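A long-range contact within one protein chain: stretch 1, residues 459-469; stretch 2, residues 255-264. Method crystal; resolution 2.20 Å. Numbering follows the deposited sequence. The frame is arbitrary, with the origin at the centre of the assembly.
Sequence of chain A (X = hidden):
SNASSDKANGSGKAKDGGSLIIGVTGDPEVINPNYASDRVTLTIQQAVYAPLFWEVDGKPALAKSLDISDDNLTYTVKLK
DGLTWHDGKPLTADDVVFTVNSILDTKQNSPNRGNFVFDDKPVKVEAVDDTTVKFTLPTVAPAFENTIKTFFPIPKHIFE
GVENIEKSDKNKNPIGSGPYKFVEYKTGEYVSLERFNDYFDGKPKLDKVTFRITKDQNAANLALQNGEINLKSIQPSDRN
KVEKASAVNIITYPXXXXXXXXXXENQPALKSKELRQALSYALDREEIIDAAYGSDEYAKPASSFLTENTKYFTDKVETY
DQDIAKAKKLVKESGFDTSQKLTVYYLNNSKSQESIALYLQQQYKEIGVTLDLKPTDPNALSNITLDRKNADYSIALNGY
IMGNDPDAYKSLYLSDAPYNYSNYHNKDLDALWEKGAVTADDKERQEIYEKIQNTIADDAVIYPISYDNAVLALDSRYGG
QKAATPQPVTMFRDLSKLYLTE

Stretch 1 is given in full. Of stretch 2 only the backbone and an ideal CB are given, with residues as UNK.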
# COMPACT_ATOMS: atom_id res chain seq x y z
N ASP A 459 12.09 -19.60 -9.97
CA ASP A 459 10.94 -20.53 -10.15
C ASP A 459 9.76 -19.93 -10.92
O ASP A 459 8.71 -20.59 -11.07
CB ASP A 459 10.46 -21.10 -8.81
CG ASP A 459 11.38 -22.17 -8.25
OD1 ASP A 459 12.38 -22.49 -8.93
OD2 ASP A 459 11.10 -22.71 -7.16
N ALA A 460 9.96 -18.71 -11.43
CA ALA A 460 8.92 -18.00 -12.15
C ALA A 460 7.56 -18.19 -11.50
O ALA A 460 6.60 -18.60 -12.16
CB ALA A 460 8.90 -18.42 -13.61
N VAL A 461 7.49 -17.89 -10.21
CA VAL A 461 6.25 -18.02 -9.43
C VAL A 461 5.20 -17.03 -9.92
O VAL A 461 4.00 -17.33 -9.97
CB VAL A 461 6.52 -17.79 -7.93
CG1 VAL A 461 5.24 -17.92 -7.12
CG2 VAL A 461 7.56 -18.80 -7.44
N ILE A 462 5.66 -15.82 -10.23
CA ILE A 462 4.82 -14.78 -10.81
C ILE A 462 5.61 -14.15 -11.93
O ILE A 462 6.73 -14.56 -12.20
CB ILE A 462 4.47 -13.68 -9.78
CG1 ILE A 462 5.75 -12.95 -9.31
CG2 ILE A 462 3.71 -14.29 -8.61
CD1 ILE A 462 5.47 -11.65 -8.60
N TYR A 463 5.02 -13.16 -12.59
CA TYR A 463 5.70 -12.35 -13.59
C TYR A 463 5.54 -10.89 -13.14
O TYR A 463 4.47 -10.32 -13.32
CB TYR A 463 5.11 -12.54 -15.00
CG TYR A 463 5.89 -11.77 -16.06
CD1 TYR A 463 7.02 -12.32 -16.63
CD2 TYR A 463 5.52 -10.49 -16.43
CE1 TYR A 463 7.75 -11.62 -17.57
CE2 TYR A 463 6.24 -9.78 -17.37
CZ TYR A 463 7.36 -10.36 -17.94
OH TYR A 463 8.10 -9.68 -18.90
N PRO A 464 6.56 -10.32 -12.48
CA PRO A 464 6.45 -8.89 -12.07
C PRO A 464 6.48 -8.02 -13.32
O PRO A 464 7.43 -8.09 -14.07
CB PRO A 464 7.70 -8.66 -11.21
CG PRO A 464 8.29 -10.02 -10.96
CD PRO A 464 7.84 -10.91 -12.06
N ILE A 465 5.44 -7.23 -13.53
CA ILE A 465 5.36 -6.41 -14.73
C ILE A 465 6.00 -5.04 -14.53
O ILE A 465 6.93 -4.69 -15.23
CB ILE A 465 3.90 -6.21 -15.17
CG1 ILE A 465 3.23 -7.55 -15.46
CG2 ILE A 465 3.83 -5.31 -16.40
CD1 ILE A 465 1.73 -7.44 -15.67
N SER A 466 5.47 -4.27 -13.60
CA SER A 466 5.97 -2.91 -13.39
C SER A 466 5.76 -2.35 -12.00
O SER A 466 4.88 -2.81 -11.27
CB SER A 466 5.28 -1.98 -14.39
OG SER A 466 3.86 -2.02 -14.28
N TYR A 467 6.62 -1.40 -11.63
CA TYR A 467 6.45 -0.66 -10.40
C TYR A 467 5.75 0.58 -10.90
O TYR A 467 6.30 1.34 -11.71
CB TYR A 467 7.78 -0.33 -9.71
CG TYR A 467 8.62 -1.56 -9.49
CD1 TYR A 467 8.08 -2.68 -8.86
CD2 TYR A 467 9.95 -1.60 -9.89
CE1 TYR A 467 8.83 -3.82 -8.66
CE2 TYR A 467 10.71 -2.74 -9.68
CZ TYR A 467 10.13 -3.86 -9.07
OH TYR A 467 10.85 -5.02 -8.86
N ASP A 468 4.51 0.76 -10.44
CA ASP A 468 3.64 1.83 -10.91
C ASP A 468 3.72 3.18 -10.18
O ASP A 468 4.04 3.26 -9.01
CB ASP A 468 2.21 1.32 -10.89
CG ASP A 468 1.96 0.21 -11.89
OD1 ASP A 468 2.91 -0.22 -12.60
OD2 ASP A 468 0.79 -0.23 -11.98
N ASN A 469 3.42 4.24 -10.92
CA ASN A 469 3.40 5.59 -10.34
C ASN A 469 1.95 6.03 -10.25
O ASN A 469 1.11 5.53 -10.95
CB ASN A 469 4.17 6.59 -11.21
CG ASN A 469 5.63 6.25 -11.34
OD1 ASN A 469 6.26 5.73 -10.42
ND2 ASN A 469 6.19 6.53 -12.51
N UNK A 255 4.08 4.93 -6.48
CA UNK A 255 3.02 4.52 -5.55
C UNK A 255 3.42 3.25 -4.81
O UNK A 255 2.65 2.73 -4.01
CB UNK A 255 1.70 4.30 -6.30
N UNK A 256 4.65 2.78 -5.05
CA UNK A 256 5.16 1.54 -4.45
C UNK A 256 4.24 0.37 -4.77
O UNK A 256 4.10 -0.55 -3.97
CB UNK A 256 5.31 1.69 -2.93
N UNK A 257 3.61 0.42 -5.93
CA UNK A 257 2.74 -0.65 -6.34
C UNK A 257 3.42 -1.53 -7.38
O UNK A 257 4.02 -1.03 -8.33
CB UNK A 257 1.43 -0.09 -6.89
N UNK A 258 3.36 -2.85 -7.16
CA UNK A 258 3.81 -3.80 -8.15
C UNK A 258 2.58 -4.31 -8.91
O UNK A 258 1.61 -4.72 -8.31
CB UNK A 258 4.59 -4.95 -7.50
N UNK A 259 2.64 -4.24 -10.23
CA UNK A 259 1.61 -4.80 -11.12
C UNK A 259 2.24 -6.11 -11.57
O UNK A 259 3.40 -6.11 -12.01
CB UNK A 259 1.24 -3.88 -12.29
N UNK A 260 1.51 -7.22 -11.42
CA UNK A 260 2.05 -8.52 -11.79
C UNK A 260 1.00 -9.52 -12.23
O UNK A 260 -0.19 -9.32 -12.02
CB UNK A 260 2.83 -9.10 -10.61
N UNK A 261 1.46 -10.61 -12.83
CA UNK A 261 0.62 -11.72 -13.22
C UNK A 261 1.00 -12.93 -12.37
O UNK A 261 2.16 -13.15 -12.13
CB UNK A 261 0.76 -12.02 -14.71
N UNK A 262 0.02 -13.69 -11.92
CA UNK A 262 0.25 -14.89 -11.12
C UNK A 262 -0.00 -16.11 -11.98
O UNK A 262 -0.88 -16.08 -12.81
CB UNK A 262 -0.64 -14.91 -9.88
N UNK A 263 0.73 -17.19 -11.75
CA UNK A 263 0.50 -18.46 -12.48
C UNK A 263 -0.12 -19.42 -11.48
O UNK A 263 0.52 -19.75 -10.48
CB UNK A 263 1.79 -19.03 -13.08
N UNK A 264 -1.37 -19.84 -11.73
CA UNK A 264 -2.10 -20.71 -10.79
C UNK A 264 -1.62 -22.16 -10.82
O UNK A 264 -2.05 -22.95 -11.68
CB UNK A 264 -3.60 -20.67 -11.10

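The two strands run antiparallel, their N-to-C directions 154° apart, so stretch 2 is read against stretch 1 in reverse order.

Position 255 lies beside the end of stretch 1. Its backbone N donates to Asp468 O (3.0 Å, 167°). Its CB points sideways and the ideal CB lies 3.7 Å from Asp468 O, so the start of the side chain runs beside the backbone of stretch 1; with backbone oxygens near, many polar residues would suit. It is Glu255, whose OE2 accepts from a water (2.8 Å) that also donates to Asn469 O (3.2 Å).

At position 256 phi/psi is 56/32, left-handed, which favours glycine, asparagine or aspartate. The CB points away, with nothing of stretch 1 within 5.5 Å. The residue is Asn256.

Position 257 accepts a backbone bond at O from Asp468 N (2.8 Å), and its ideal CB is 4.3 Å from Asp468 CB, on the same face of the sheet. A carboxylate there invites a lysine or arginine, though a polar residue such as glutamine could also answer it. The deposited Arg257 is extended through chi3 (t, t, t), and its NH2 forms a salt bridge with Asp468 OD2 at 2.8 Å; the hydrogen bond within it is weak (117°), and the carboxylate oxygen lies at the guanidinium edge.

Position 258 projects to the other face, shared with Tyr467, Pro464 and Ile462. The ideal CB is 4.4 Å from Tyr467 CD1, and the apolar surroundings suit leucine, isoleucine or methionine. Leu258 (t, p) reaches closer with its branches: CD1 is 3.8 Å from both Pro464 CB and Tyr467 CE1, while CD2 is 4.3 Å from Ile462 CD1.

Position 259 marks a beta bulge: its O accepts from both Ile465 N (2.8 Å) and Ser466 N (3.2 Å), and its N donates to Ser466 O (2.9 Å). The ideal CB is 3.7 Å from Asp468 OD2 and 3.8 Å from Ser466 OG, favouring a small polar residue, serine or threonine, with alanine possible. In Ser259 (t), OG is 2.6 Å from a water that donates to Ser466 OG (3.0 Å).

Position 260 has its ideal CB 3.9 Å from Pro464 CA and 4.2 Å from Ile462 CD1, so an aromatic or aliphatic side chain would fit. Tyr260 (p) sets CD2 3.9 Å from Ile462 CD1.

At position 261, N donates to Tyr463 O (3.1 Å) and O accepts from Tyr463 N (2.9 Å). The ideal CB is 4.8 Å from Ile465 CD1, so alanine, serine or valine seem reasonable. Ala261 places CB 4.3 Å from Tyr463 CB.

Position 262 has its ideal CB 4.6 Å from Ile462 CG2 and suits beta-branched residues; it is Thr262, with OG1 bonded elsewhere in the structure.

Position 263 points sideways, its ideal CB 4.2 Å from Val461 O; a long apolar or aromatic chain could fold back. Phe263 (m) does so: CE2 is 4.3 Å from Tyr463 CB, and Ala460 O meets the ring edge, 3.5 Å from CD2.

Position 264 points away, beyond reach, and is unconstrained by stretch 1; it is Asn264.

Stretch 2 (255-264) ENRLSYATFN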
# COMPACT_ATOMS: atom_id res chain seq x y z
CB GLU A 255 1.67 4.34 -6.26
CG GLU A 255 0.50 4.21 -5.26
CD GLU A 255 -0.84 4.70 -5.80
OE1 GLU A 255 -1.59 5.34 -5.02
OE2 GLU A 255 -1.12 4.52 -7.01
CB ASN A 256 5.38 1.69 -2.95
CG ASN A 256 6.47 2.69 -2.61
OD1 ASN A 256 7.34 2.99 -3.41
ND2 ASN A 256 6.43 3.19 -1.41
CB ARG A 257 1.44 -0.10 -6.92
CG ARG A 257 0.49 -1.18 -7.42
CD ARG A 257 -0.83 -0.60 -7.88
NE ARG A 257 -1.77 -1.65 -8.34
CZ ARG A 257 -1.78 -2.20 -9.56
NH1 ARG A 257 -2.70 -3.12 -9.85
NH2 ARG A 257 -0.90 -1.84 -10.49
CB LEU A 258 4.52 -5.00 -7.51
CG LEU A 258 4.75 -6.15 -8.51
CD1 LEU A 258 5.75 -5.78 -9.61
CD2 LEU A 258 5.18 -7.44 -7.83
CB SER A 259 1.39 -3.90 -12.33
OG SER A 259 0.54 -4.51 -13.29
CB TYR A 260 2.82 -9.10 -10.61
CG TYR A 260 1.98 -9.50 -9.42
CD1 TYR A 260 1.44 -8.54 -8.57
CD2 TYR A 260 1.73 -10.82 -9.14
CE1 TYR A 260 0.67 -8.89 -7.48
CE2 TYR A 260 0.98 -11.20 -8.03
CZ TYR A 260 0.45 -10.23 -7.20
OH TYR A 260 -0.31 -10.59 -6.11
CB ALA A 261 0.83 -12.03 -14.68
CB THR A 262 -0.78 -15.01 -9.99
OG1 THR A 262 -2.07 -15.27 -10.57
CG2 THR A 262 -0.86 -13.76 -9.15
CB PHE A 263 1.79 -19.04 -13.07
CG PHE A 263 2.45 -18.13 -14.08
CD1 PHE A 263 1.85 -17.88 -15.30
CD2 PHE A 263 3.71 -17.60 -13.84
CE1 PHE A 263 2.46 -17.06 -16.24
CE2 PHE A 263 4.33 -16.79 -14.78
CZ PHE A 263 3.71 -16.52 -15.98
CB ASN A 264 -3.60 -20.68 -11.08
CG ASN A 264 -4.45 -21.30 -9.97
OD1 ASN A 264 -3.92 -21.90 -9.03
ND2 ASN A 264 -5.76 -21.12 -10.05
O HOH W 1 -0.43 3.20 -9.42
O HOH W 2 6.29 2.46 -7.67
O HOH W 3 1.28 -3.01 -15.34
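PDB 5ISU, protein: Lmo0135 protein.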